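Local coordinates for oxidase/hydroxylase (Streptomyces hygroscopicus subsp. hygroscopicus, PDB 4XCB), which is a probably iron- and 2-oxoglutarate-dependent oxygenase of the phytanoyl-CoA dioxygenase family that carries out oxidative cyclization in orthosomycin biosynthesis, at the interface of chains A and B. Residues are numbered along the deposited sequence; one frame, centred on the assembly and turned at random. Chains: chain A/B, oxidase/hydroxylase.

The interface of chains A and B. Residues chain A 59, 70, 88, 234; chain B 244-246.
A:Leu88, in strand 86-96, gives its backbone N-H to the carbonyl that B:Leu245 offers from a loop of chain B, with N to O at 2.9 Å and an angle of 167° at the hydrogen. The side chain of A:Leu88 carries the next contact. Its CG is anti to the backbone N (chi1 174°), and the branch CD2 lies over the centre of one face of the B:Arg246 guanidinium. CD2 is 3.6 Å from CZ. The leucine and the arginine run in parallel. B:Arg246 is bent at chi2 (-64°), which folds its head back toward its own loop. There NH1 donates to the backbone O of B:Asp244 at 2.7 Å, tilted slightly from the guanidinium plane. This bent bond is likely to restrict rotation of the flat head under the leucine methyl. The backbone N of B:Arg246 also donates to the carboxylate OD1 of B:Asp244 at 3.0 Å, from above the carboxylate plane. An alanine in place of B:Arg246 would probably leave A:Leu88 CD2 without the flat surface it packs on and the B:Asp244 carbonyl without its NH1 donor. The carboxylate OE2 of A:Glu234 lies 5.1 Å from B:Arg246 NE, of opposite charge but not in contact, so any attraction is probably weak. A:Leu70 and B:Leu245 pass in antiparallel fashion. A:Leu70 CD2 meets B:Leu245 CB at 4.0 Å, and its CD1 rests near B:Asp244 CA. The whole interface is two-fold symmetric, so this patch has a twin, although the structure alone does not prove a biological dimer. At the far end of the guanidinium, B:Arg246 NH2 lies 3.7 Å from the ring carbon CB of A:Pro59.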
loop_
_atom_site.group_PDB
_atom_site.type_symbol
_atom_site.label_atom_id
_atom_site.label_comp_id
_atom_site.label_asym_id
_atom_site.label_seq_id
_atom_site.Cartn_x
_atom_site.Cartn_y
_atom_site.Cartn_z
ATOM N N PRO A 59 -31.393 -13.930 -11.308
ATOM C CA PRO A 59 -32.369 -13.304 -10.408
ATOM C C PRO A 59 -33.553 -12.685 -11.154
ATOM O O PRO A 59 -34.636 -12.600 -10.583
ATOM C CB PRO A 59 -31.543 -12.231 -9.687
ATOM C CG PRO A 59 -30.146 -12.744 -9.745
ATOM C CD PRO A 59 -30.037 -13.392 -11.090
ATOM N N LEU A 70 -29.991 -12.995 -2.428
ATOM C CA LEU A 70 -30.092 -12.210 -1.202
ATOM C C LEU A 70 -30.014 -13.077 0.059
ATOM O O LEU A 70 -30.229 -12.577 1.156
ATOM C CB LEU A 70 -31.391 -11.400 -1.189
ATOM C CG LEU A 70 -31.620 -10.480 -2.387
ATOM C CD1 LEU A 70 -32.868 -9.644 -2.167
ATOM C CD2 LEU A 70 -30.424 -9.579 -2.632
ATOM N N LEU A 88 -25.922 -5.948 -5.739
ATOM C CA LEU A 88 -25.821 -7.146 -6.564
ATOM C C LEU A 88 -25.455 -6.763 -7.990
ATOM O O LEU A 88 -26.190 -6.008 -8.635
ATOM C CB LEU A 88 -27.146 -7.917 -6.526
ATOM C CG LEU A 88 -27.235 -9.129 -7.452
ATOM C CD1 LEU A 88 -26.318 -10.241 -6.991
ATOM C CD2 LEU A 88 -28.678 -9.627 -7.522
ATOM N N GLU A 234 -23.980 -2.475 -12.705
ATOM C CA GLU A 234 -24.213 -3.905 -12.898
ATOM C C GLU A 234 -23.269 -4.403 -13.983
ATOM O O GLU A 234 -22.906 -3.639 -14.882
ATOM C CB GLU A 234 -25.674 -4.182 -13.244
ATOM C CG GLU A 234 -26.585 -4.030 -12.037
ATOM C CD GLU A 234 -28.063 -4.018 -12.386
ATOM O OE1 GLU A 234 -28.393 -4.088 -13.587
ATOM O OE2 GLU A 234 -28.886 -3.928 -11.449
ATOM N N ASP B 244 -33.143 -4.714 -1.417
ATOM C CA ASP B 244 -33.024 -5.687 -2.488
ATOM C C ASP B 244 -31.639 -5.693 -3.121
ATOM O O ASP B 244 -31.420 -6.392 -4.108
ATOM C CB ASP B 244 -34.086 -5.425 -3.555
ATOM C CG ASP B 244 -33.940 -4.074 -4.201
ATOM O OD1 ASP B 244 -33.094 -3.269 -3.749
ATOM O OD2 ASP B 244 -34.699 -3.798 -5.156
ATOM N N LEU B 245 -30.720 -4.916 -2.546
ATOM C CA LEU B 245 -29.361 -4.761 -3.096
ATOM C C LEU B 245 -29.350 -4.289 -4.566
ATOM O O LEU B 245 -28.440 -4.617 -5.338
ATOM C CB LEU B 245 -28.580 -6.077 -2.973
ATOM C CG LEU B 245 -28.071 -6.509 -1.595
ATOM C CD1 LEU B 245 -26.912 -7.497 -1.741
ATOM C CD2 LEU B 245 -27.671 -5.325 -0.742
ATOM N N ARG B 246 -30.365 -3.527 -4.967
ATOM C CA ARG B 246 -30.372 -2.956 -6.308
ATOM C C ARG B 246 -30.172 -1.440 -6.276
ATOM O O ARG B 246 -30.072 -0.799 -7.321
ATOM C CB ARG B 246 -31.680 -3.287 -7.037
ATOM C CG ARG B 246 -32.029 -4.774 -7.102
ATOM C CD ARG B 246 -31.037 -5.600 -7.885
ATOM N NE ARG B 246 -31.621 -6.868 -8.350
ATOM C CZ ARG B 246 -31.865 -7.929 -7.581
ATOM N NH1 ARG B 246 -31.600 -7.903 -6.280
ATOM N NH2 ARG B 246 -32.386 -9.026 -8.119
#